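Local coordinates for CELL division control protein 6 (Pyrobaculum aerophilum, PDB 1FNN), which binds adenine nucleotide with magnesium as an AAA+ ATPase of the Cdc6/Cdc18 family and is probably involved in regulating DNA replication, at residues S191-T194 / K195-F199; I201-D204 / R205-G209; G56-V59 / T60-L64. All coordinates share one frame; numbering follows the deposited sequence.

Contact 1 (S191-T194 / K195-F199). With ADP (adenosine-5'-diphosphate), chain D.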
loop_
_atom_site.group_PDB
_atom_site.type_symbol
_atom_site.label_atom_id
_atom_site.label_comp_id
_atom_site.label_asym_id
_atom_site.label_seq_id
_atom_site.Cartn_x
_atom_site.Cartn_y
_atom_site.Cartn_z
ATOM N N SER A 191 -9.994 -0.911 -1.669
ATOM C CA SER A 191 -9.985 -1.334 -0.250
ATOM C C SER A 191 -8.645 -1.959 0.111
ATOM O O SER A 191 -7.829 -2.223 -0.771
ATOM C CB SER A 191 -11.107 -2.360 -0.072
ATOM O OG SER A 191 -10.581 -3.558 -0.627
ATOM N N PRO A 192 -8.304 -1.919 1.397
ATOM C CA PRO A 192 -7.028 -2.435 1.874
ATOM C C PRO A 192 -6.874 -3.833 1.297
ATOM O O PRO A 192 -7.888 -4.538 1.195
ATOM C CB PRO A 192 -7.190 -2.429 3.395
ATOM C CG PRO A 192 -8.172 -1.307 3.631
ATOM C CD PRO A 192 -9.207 -1.520 2.529
ATOM N N TYR A 193 -5.670 -4.200 0.848
ATOM C CA TYR A 193 -5.537 -5.548 0.322
ATOM C C TYR A 193 -5.551 -6.564 1.492
ATOM O O TYR A 193 -4.939 -6.314 2.538
ATOM C CB TYR A 193 -4.227 -5.760 -0.414
ATOM C CG TYR A 193 -4.122 -4.992 -1.727
ATOM C CD1 TYR A 193 -3.289 -3.893 -1.883
ATOM C CD2 TYR A 193 -4.880 -5.407 -2.819
ATOM C CE1 TYR A 193 -3.191 -3.198 -3.096
ATOM C CE2 TYR A 193 -4.806 -4.740 -4.032
ATOM C CZ TYR A 193 -3.962 -3.643 -4.146
ATOM O OH TYR A 193 -3.931 -3.011 -5.384
ATOM N N THR A 194 -6.074 -7.733 1.181
ATOM C CA THR A 194 -6.071 -8.792 2.187
ATOM C C THR A 194 -4.721 -9.500 2.092
ATOM O O THR A 194 -3.903 -9.301 1.164
ATOM C CB THR A 194 -7.177 -9.817 1.885
ATOM O OG1 THR A 194 -6.841 -10.383 0.614
ATOM C CG2 THR A 194 -8.575 -9.230 1.801
ATOM N N LYS A 195 -4.588 -10.514 2.956
ATOM C CA LYS A 195 -3.341 -11.256 2.975
ATOM C C LYS A 195 -3.126 -12.037 1.711
ATOM O O LYS A 195 -1.970 -12.204 1.269
ATOM C CB LYS A 195 -3.310 -12.189 4.208
ATOM C CG LYS A 195 -3.202 -11.337 5.461
ATOM C CD LYS A 195 -3.382 -12.203 6.744
ATOM C CE LYS A 195 -3.039 -11.260 7.903
ATOM N NZ LYS A 195 -2.847 -11.971 9.201
ATOM N N ASP A 196 -4.171 -12.712 1.232
ATOM C CA ASP A 196 -4.027 -13.483 0.014
ATOM C C ASP A 196 -3.734 -12.518 -1.174
ATOM O O ASP A 196 -2.940 -12.891 -2.017
ATOM C CB ASP A 196 -5.301 -14.283 -0.255
ATOM C CG ASP A 196 -5.624 -15.004 1.065
ATOM O OD1 ASP A 196 -6.374 -14.393 1.877
ATOM O OD2 ASP A 196 -5.099 -16.125 1.197
ATOM N N GLN A 197 -4.341 -11.356 -1.201
ATOM C CA GLN A 197 -4.102 -10.438 -2.343
ATOM C C GLN A 197 -2.681 -9.922 -2.291
ATOM O O GLN A 197 -2.003 -9.793 -3.333
ATOM C CB GLN A 197 -5.126 -9.298 -2.231
ATOM C CG GLN A 197 -6.551 -9.822 -2.471
ATOM C CD GLN A 197 -7.587 -8.781 -2.175
ATOM O OE1 GLN A 197 -7.431 -7.766 -1.474
ATOM N NE2 GLN A 197 -8.755 -9.043 -2.760
ATOM N N ILE A 198 -2.216 -9.545 -1.075
ATOM C CA ILE A 198 -0.797 -9.180 -0.924
ATOM C C ILE A 198 0.128 -10.259 -1.428
ATOM O O ILE A 198 1.084 -10.048 -2.198
ATOM C CB ILE A 198 -0.431 -8.803 0.527
ATOM C CG1 ILE A 198 -1.136 -7.507 0.915
ATOM C CG2 ILE A 198 1.078 -8.662 0.667
ATOM C CD1 ILE A 198 -0.616 -6.268 0.175
ATOM N N PHE A 199 -0.114 -11.517 -1.044
ATOM C CA PHE A 199 0.669 -12.628 -1.529
ATOM C C PHE A 199 0.683 -12.610 -3.091
ATOM O O PHE A 199 1.764 -12.884 -3.625
ATOM C CB PHE A 199 0.099 -13.960 -1.052
ATOM C CG PHE A 199 0.779 -15.154 -1.632
ATOM C CD1 PHE A 199 1.919 -15.669 -1.058
ATOM C CD2 PHE A 199 0.275 -15.774 -2.768
ATOM C CE1 PHE A 199 2.556 -16.764 -1.577
ATOM C CE2 PHE A 199 0.912 -16.879 -3.300
ATOM C CZ PHE A 199 2.056 -17.386 -2.713
HETATM P PB ADP D . -1.457 4.240 -3.850
HETATM O O1B ADP D . -1.510 5.465 -4.754
HETATM O O2B ADP D . -2.725 3.637 -3.627
HETATM O O3B ADP D . -0.896 4.806 -2.629
HETATM P PA ADP D . 0.303 2.630 -5.393
HETATM O O1A ADP D . -0.407 2.748 -6.679
HETATM O O2A ADP D . 1.523 3.446 -5.375
HETATM O O3A ADP D . -0.629 2.991 -4.229
HETATM O "O5'" ADP D . 0.793 1.091 -5.117
HETATM C "C5'" ADP D . 1.771 0.935 -4.103
HETATM C "C4'" ADP D . 2.791 -0.087 -4.643
HETATM O "O4'" ADP D . 2.117 -1.307 -4.854
HETATM C "C3'" ADP D . 3.405 0.276 -5.989
HETATM O "O3'" ADP D . 4.713 -0.268 -6.036
HETATM C "C2'" ADP D . 2.424 -0.377 -6.903
HETATM O "O2'" ADP D . 2.977 -0.649 -8.191
HETATM C "C1'" ADP D . 2.180 -1.704 -6.172
HETATM N N9 ADP D . 0.878 -2.140 -6.497
HETATM C C8 ADP D . -0.285 -1.688 -5.932
HETATM N N7 ADP D . -1.335 -2.407 -6.197
HETATM C C5 ADP D . -0.818 -3.411 -6.999
HETATM C C6 ADP D . -1.428 -4.499 -7.644
HETATM N N6 ADP D . -2.733 -4.705 -7.558
HETATM N N1 ADP D . -0.663 -5.303 -8.387
HETATM C C2 ADP D . 0.627 -5.047 -8.487
HETATM N N3 ADP D . 1.333 -4.060 -7.937
HETATM C C4 ADP D . 0.522 -3.262 -7.191
HETATM O O HOH W 1 -9.120 -5.986 -0.505
#
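Thr194 and Gln197 form a capping box at the start of helix 195-209, each side chain bonded to the other's backbone amide. Thr194 is the N-cap: its OG1 accepts from Gln197 N at 3.2 Å. A first torsion of 62° sets that hydroxyl between the backbone N and the carbonyl carbon, facing the first turn of the helix. In return Gln197 OE1 takes the amide of Thr194, with N to OE1 3.0 Å and the donor standing above the carbonyl plane, not on a lone pair. Gln197 reaches back because its CG is anti to the carbonyl carbon (chi1 -67°) and the chain beyond runs extended. The first regular helical bond follows, Ile198 N to Thr194 O. Between the cap residues and the nucleotide stands Tyr193. Gln197 OE1 lies at the edge of its ring, near the ring plane, while the amide plane is turned 82° from that of the ring. Ile198 CD1 packs against Tyr193 CB at 3.7 Å, and Ala240 of helix 240-256 touches both residues. At the far end of the ring, Tyr193 OH accepts from ADP N6 at 3.0 Å, a hydrogen bond from the adenine's amino group. A phenylalanine at Tyr193 would keep the ring but would probably leave ADP N6 without this acceptor, weakening the hold on the base. On the loop side, one water donates both to Gln197 OE1 and to Pro192 O, and lies 2.8 Å from Ser191 OG.

Contact 2 (I201-D204 / R205-G209). With ADP (adenosine-5'-diphosphate), chain D.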
loop_
_atom_site.group_PDB
_atom_site.type_symbol
_atom_site.label_atom_id
_atom_site.label_comp_id
_atom_site.label_asym_id
_atom_site.label_seq_id
_atom_site.Cartn_x
_atom_site.Cartn_y
_atom_site.Cartn_z
ATOM N N ILE A 201 0.284 -10.249 -5.292
ATOM C CA ILE A 201 1.118 -9.138 -5.726
ATOM C C ILE A 201 2.594 -9.466 -5.558
ATOM O O ILE A 201 3.430 -9.268 -6.460
ATOM C CB ILE A 201 0.759 -7.882 -4.958
ATOM C CG1 ILE A 201 -0.694 -7.518 -5.331
ATOM C CG2 ILE A 201 1.736 -6.723 -5.223
ATOM C CD1 ILE A 201 -1.249 -6.354 -4.510
ATOM N N LEU A 202 2.967 -9.903 -4.337
ATOM C CA LEU A 202 4.363 -10.243 -4.097
ATOM C C LEU A 202 4.860 -11.393 -4.949
ATOM O O LEU A 202 6.023 -11.372 -5.382
ATOM C CB LEU A 202 4.613 -10.597 -2.620
ATOM C CG LEU A 202 4.367 -9.504 -1.592
ATOM C CD1 LEU A 202 4.728 -9.988 -0.175
ATOM C CD2 LEU A 202 5.251 -8.299 -1.872
ATOM N N LEU A 203 4.042 -12.395 -5.260
ATOM C CA LEU A 203 4.552 -13.490 -6.073
ATOM C C LEU A 203 4.921 -12.955 -7.475
ATOM O O LEU A 203 5.887 -13.403 -8.116
ATOM C CB LEU A 203 3.463 -14.568 -6.134
ATOM C CG LEU A 203 3.848 -15.820 -6.914
ATOM C CD1 LEU A 203 5.136 -16.434 -6.370
ATOM C CD2 LEU A 203 2.717 -16.841 -6.933
ATOM N N ASP A 204 4.061 -12.079 -8.009
ATOM C CA ASP A 204 4.372 -11.430 -9.297
ATOM C C ASP A 204 5.705 -10.722 -9.230
ATOM O O ASP A 204 6.557 -10.849 -10.150
ATOM C CB ASP A 204 3.215 -10.483 -9.679
ATOM C CG ASP A 204 2.097 -11.136 -10.432
ATOM O OD1 ASP A 204 1.098 -10.473 -10.787
ATOM O OD2 ASP A 204 2.156 -12.355 -10.713
ATOM N N ARG A 205 5.939 -9.845 -8.226
ATOM C CA ARG A 205 7.201 -9.172 -8.078
ATOM C C ARG A 205 8.371 -10.142 -7.947
ATOM O O ARG A 205 9.476 -9.901 -8.518
ATOM C CB ARG A 205 7.249 -8.183 -6.888
ATOM C CG ARG A 205 6.114 -7.130 -6.947
ATOM C CD ARG A 205 6.416 -6.127 -8.111
ATOM N NE ARG A 205 5.197 -5.298 -8.277
ATOM C CZ ARG A 205 5.237 -3.980 -8.199
ATOM N NH1 ARG A 205 6.362 -3.323 -7.972
ATOM N NH2 ARG A 205 4.097 -3.319 -8.358
ATOM N N ALA A 206 8.192 -11.204 -7.143
ATOM C CA ALA A 206 9.293 -12.157 -6.982
ATOM C C ALA A 206 9.620 -12.813 -8.328
ATOM O O ALA A 206 10.783 -13.013 -8.694
ATOM C CB ALA A 206 8.973 -13.257 -5.950
ATOM N N LYS A 207 8.620 -13.269 -9.048
ATOM C CA LYS A 207 8.876 -13.937 -10.328
ATOM C C LYS A 207 9.593 -13.016 -11.317
ATOM O O LYS A 207 10.542 -13.456 -11.951
ATOM C CB LYS A 207 7.557 -14.385 -10.962
ATOM C CG LYS A 207 7.086 -15.733 -10.408
ATOM C CD LYS A 207 5.652 -15.948 -10.903
ATOM C CE LYS A 207 5.065 -17.186 -10.239
ATOM N NZ LYS A 207 3.678 -17.436 -10.714
ATOM N N ALA A 208 9.262 -11.738 -11.320
ATOM C CA ALA A 208 9.874 -10.770 -12.225
ATOM C C ALA A 208 11.212 -10.258 -11.764
ATOM O O ALA A 208 12.042 -9.858 -12.590
ATOM C CB ALA A 208 8.924 -9.570 -12.382
ATOM N N GLY A 209 11.461 -10.180 -10.448
ATOM C CA GLY A 209 12.631 -9.459 -9.971
ATOM C C GLY A 209 13.689 -10.275 -9.255
ATOM O O GLY A 209 14.785 -9.713 -8.977
HETATM P PB ADP D . -1.457 4.240 -3.850
HETATM O O1B ADP D . -1.510 5.465 -4.754
HETATM O O2B ADP D . -2.725 3.637 -3.627
HETATM O O3B ADP D . -0.896 4.806 -2.629
HETATM P PA ADP D . 0.303 2.630 -5.393
HETATM O O1A ADP D . -0.407 2.748 -6.679
HETATM O O2A ADP D . 1.523 3.446 -5.375
HETATM O O3A ADP D . -0.629 2.991 -4.229
HETATM O "O5'" ADP D . 0.793 1.091 -5.117
HETATM C "C5'" ADP D . 1.771 0.935 -4.103
HETATM C "C4'" ADP D . 2.791 -0.087 -4.643
HETATM O "O4'" ADP D . 2.117 -1.307 -4.854
HETATM C "C3'" ADP D . 3.405 0.276 -5.989
HETATM O "O3'" ADP D . 4.713 -0.268 -6.036
HETATM C "C2'" ADP D . 2.424 -0.377 -6.903
HETATM O "O2'" ADP D . 2.977 -0.649 -8.191
HETATM C "C1'" ADP D . 2.180 -1.704 -6.172
HETATM N N9 ADP D . 0.878 -2.140 -6.497
HETATM C C8 ADP D . -0.285 -1.688 -5.932
HETATM N N7 ADP D . -1.335 -2.407 -6.197
HETATM C C5 ADP D . -0.818 -3.411 -6.999
HETATM C C6 ADP D . -1.428 -4.499 -7.644
HETATM N N6 ADP D . -2.733 -4.705 -7.558
HETATM N N1 ADP D . -0.663 -5.303 -8.387
HETATM C C2 ADP D . 0.627 -5.047 -8.487
HETATM N N3 ADP D . 1.333 -4.060 -7.937
HETATM C C4 ADP D . 0.522 -3.262 -7.191
HETATM O O HOH W 2 3.267 -7.231 -8.572
#
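Ile201 O is gripped twice: by the amide of Arg205 one helical turn on, with N to O 3.1 Å, and by a water that donates to it at 2.9 Å. The same water accepts from Arg205 NE, in the plane of the guanidinium, so backbone and side chain of Arg205 are both tied to one carbonyl. The first torsion of the arginine (chi1 -55°) puts CG anti to the carbonyl carbon, 3.5 Å from Ile201 O, and a bend at chi2 (-71°) then turns the rest of the chain toward the nucleotide. There NH2 donates at 2.9 Å to ADP N3, at the edge of the guanidinium, and also to ADP O2' in its plane, linking base and ribose through one nitrogen. NH1 is held by Val9 O, which should limit rotation of the group. Ile201 supplies the apolar part of the site: its CD1 packs on ADP C6 at 3.6 Å, and its CG2 approaches N3 and C2 of the same base. Farther round the helix, Leu203 CG meets the aliphatic CE of the extended Lys207 at 3.8 Å. Asp204 turns its carboxylate elsewhere, to a salt bridge with Arg18. The result is a lid-domain helix of an AAA+ ATPase, with residues one turn apart meeting the bound nucleotide, Ile201 packing on the adenine and Arg205 bonding to base and ribose.

Contact 3 (G56-V59 / T60-L64). With MG (magnesium ion), chain C; ADP (adenosine-5'-diphosphate), chain D.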
loop_
_atom_site.group_PDB
_atom_site.type_symbol
_atom_site.label_atom_id
_atom_site.label_comp_id
_atom_site.label_asym_id
_atom_site.label_seq_id
_atom_site.Cartn_x
_atom_site.Cartn_y
_atom_site.Cartn_z
ATOM N N GLY A 56 -3.005 0.845 -4.458
ATOM C CA GLY A 56 -2.970 0.767 -5.934
ATOM C C GLY A 56 -3.706 1.880 -6.684
ATOM O O GLY A 56 -4.004 1.738 -7.888
ATOM N N LYS A 57 -3.993 3.007 -6.066
ATOM C CA LYS A 57 -4.717 4.075 -6.757
ATOM C C LYS A 57 -3.858 4.626 -7.921
ATOM O O LYS A 57 -4.285 4.632 -9.056
ATOM C CB LYS A 57 -5.146 5.152 -5.779
ATOM C CG LYS A 57 -5.988 4.650 -4.566
ATOM C CD LYS A 57 -6.379 5.800 -3.652
ATOM C CE LYS A 57 -5.183 6.538 -3.020
ATOM N NZ LYS A 57 -4.487 5.606 -2.084
ATOM N N THR A 58 -2.629 5.045 -7.638
ATOM C CA THR A 58 -1.748 5.634 -8.646
ATOM C C THR A 58 -1.400 4.620 -9.705
ATOM O O THR A 58 -1.489 4.925 -10.914
ATOM C CB THR A 58 -0.431 6.145 -8.013
ATOM O OG1 THR A 58 -0.815 7.198 -7.124
ATOM C CG2 THR A 58 0.548 6.697 -9.068
ATOM N N VAL A 59 -1.069 3.392 -9.273
ATOM C CA VAL A 59 -0.672 2.397 -10.259
ATOM C C VAL A 59 -1.844 2.056 -11.185
ATOM O O VAL A 59 -1.609 1.796 -12.375
ATOM C CB VAL A 59 -0.059 1.109 -9.689
ATOM C CG1 VAL A 59 -1.056 0.108 -9.132
ATOM C CG2 VAL A 59 0.786 0.441 -10.783
ATOM N N THR A 60 -3.047 1.991 -10.630
ATOM C CA THR A 60 -4.231 1.664 -11.444
ATOM C C THR A 60 -4.480 2.714 -12.541
ATOM O O THR A 60 -4.704 2.420 -13.723
ATOM C CB THR A 60 -5.456 1.468 -10.537
ATOM O OG1 THR A 60 -5.231 0.217 -9.815
ATOM C CG2 THR A 60 -6.727 1.351 -11.376
ATOM N N LEU A 61 -4.381 3.965 -12.152
ATOM C CA LEU A 61 -4.485 5.090 -13.085
ATOM C C LEU A 61 -3.362 5.094 -14.131
ATOM O O LEU A 61 -3.559 5.326 -15.321
ATOM C CB LEU A 61 -4.300 6.332 -12.237
ATOM C CG LEU A 61 -5.479 7.167 -11.818
ATOM C CD1 LEU A 61 -4.915 8.209 -10.851
ATOM C CD2 LEU A 61 -6.173 7.712 -13.057
ATOM N N ARG A 62 -2.121 4.759 -13.728
ATOM C CA ARG A 62 -1.015 4.698 -14.659
ATOM C C ARG A 62 -1.240 3.582 -15.665
ATOM O O ARG A 62 -0.893 3.698 -16.851
ATOM C CB ARG A 62 0.364 4.557 -13.960
ATOM C CG ARG A 62 0.658 5.906 -13.248
ATOM C CD ARG A 62 2.154 6.035 -13.078
ATOM N NE ARG A 62 2.630 7.280 -12.569
ATOM C CZ ARG A 62 2.769 8.505 -13.031
ATOM N NH1 ARG A 62 2.446 8.902 -14.258
ATOM N NH2 ARG A 62 3.275 9.432 -12.215
ATOM N N LYS A 63 -1.817 2.472 -15.210
ATOM C CA LYS A 63 -2.087 1.352 -16.083
ATOM C C LYS A 63 -3.177 1.729 -17.101
ATOM O O LYS A 63 -3.091 1.327 -18.281
ATOM C CB LYS A 63 -2.529 0.124 -15.309
ATOM C CG LYS A 63 -3.077 -0.995 -16.176
ATOM C CD LYS A 63 -1.974 -1.687 -16.969
ATOM C CE LYS A 63 -0.770 -2.149 -16.202
ATOM N NZ LYS A 63 0.246 -2.870 -17.062
ATOM N N LEU A 64 -4.188 2.432 -16.598
ATOM C CA LEU A 64 -5.213 2.905 -17.557
ATOM C C LEU A 64 -4.540 3.725 -18.673
ATOM O O LEU A 64 -4.854 3.541 -19.854
ATOM C CB LEU A 64 -6.238 3.748 -16.825
ATOM C CG LEU A 64 -7.564 4.194 -17.454
ATOM C CD1 LEU A 64 -7.408 5.491 -18.218
ATOM C CD2 LEU A 64 -8.221 3.111 -18.290
HETATM MG MG MG C . -0.616 7.098 -5.013
HETATM P PB ADP D . -1.457 4.240 -3.850
HETATM O O1B ADP D . -1.510 5.465 -4.754
HETATM O O2B ADP D . -2.725 3.637 -3.627
HETATM O O3B ADP D . -0.896 4.806 -2.629
HETATM P PA ADP D . 0.303 2.630 -5.393
HETATM O O1A ADP D . -0.407 2.748 -6.679
HETATM O O2A ADP D . 1.523 3.446 -5.375
HETATM O O3A ADP D . -0.629 2.991 -4.229
HETATM O "O5'" ADP D . 0.793 1.091 -5.117
HETATM C "C5'" ADP D . 1.771 0.935 -4.103
HETATM C "C4'" ADP D . 2.791 -0.087 -4.643
HETATM O "O4'" ADP D . 2.117 -1.307 -4.854
HETATM C "C3'" ADP D . 3.405 0.276 -5.989
HETATM O "O3'" ADP D . 4.713 -0.268 -6.036
HETATM C "C2'" ADP D . 2.424 -0.377 -6.903
HETATM O "O2'" ADP D . 2.977 -0.649 -8.191
HETATM C "C1'" ADP D . 2.180 -1.704 -6.172
HETATM N N9 ADP D . 0.878 -2.140 -6.497
HETATM C C8 ADP D . -0.285 -1.688 -5.932
HETATM N N7 ADP D . -1.335 -2.407 -6.197
HETATM C C5 ADP D . -0.818 -3.411 -6.999
HETATM C C6 ADP D . -1.428 -4.499 -7.644
HETATM N N6 ADP D . -2.733 -4.705 -7.558
HETATM N N1 ADP D . -0.663 -5.303 -8.387
HETATM C C2 ADP D . 0.627 -5.047 -8.487
HETATM N N3 ADP D . 1.333 -4.060 -7.937
HETATM C C4 ADP D . 0.522 -3.262 -7.191
HETATM O O HOH W 3 -2.337 8.218 -4.832
HETATM O O HOH W 4 0.538 8.825 -5.130
HETATM O O HOH W 5 -0.269 7.277 -2.837
HETATM O O HOH W 6 1.424 6.282 -5.332
#
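The backbone enters helix 57-68 through Gly56, the N-cap, whose positive phi (82°) and close approach to ADP N7 would both crowd a side chain. Gly56 O accepts twice from Thr60, whose OG1 (2.7 Å from that oxygen) and N reach it from opposite faces of the carbonyl plane. Thr60 OG1 stands anti to its own carbonyl carbon (chi1 -71°), which directs it back toward the N-cap, where the bond to Gly56 O holds it. Leu61 N to Lys57 O and Arg62 N to Thr58 O continue the helix. The chain of Lys57, bent at chi3 and chi4, curls round the terminal phosphate, where NZ donates to ADP O2B at 3.1 Å and also to Gly51 O. Its backbone N grips the same phosphate oxygen at 2.8 Å. Thr58 divides its two branches: CG2 lies alongside the Arg62 chain, 4.1 Å from NE, while OG1 binds the magnesium ion at 2.1 Å and is hydrogen-bonded to Asp132 OD2. ADP O1B and four waters complete six ligands. Val59 N reaches the inner phosphate, donating to ADP O1A at 2.8 Å. Helix-end amides, a lysine and magnesium thus converge on the diphosphate in a Walker A (P-loop) site, and together they would be expected to offset its negative charge.

Overall arrangement
All three contacts are local, and they follow one another along the chain without nesting or crossing. Contact 3 comes first, where the phosphate-binding loop after strand 46-50 turns into helix 57-68 of the AAA domain. Contact 1 follows strand 187-189, an outermost strand of the parallel sheet, and closes the loop onto helix 195-209. Contact 2 continues that same helix within the lid. Tyr193 joins the sites, packing on Ile201 on one hand and Gly56 on the other, whereas contacts 2 and 3 stay about 6 Å apart at their nearest atoms. The ADP touches all three, bridging the AAA domain and the lid.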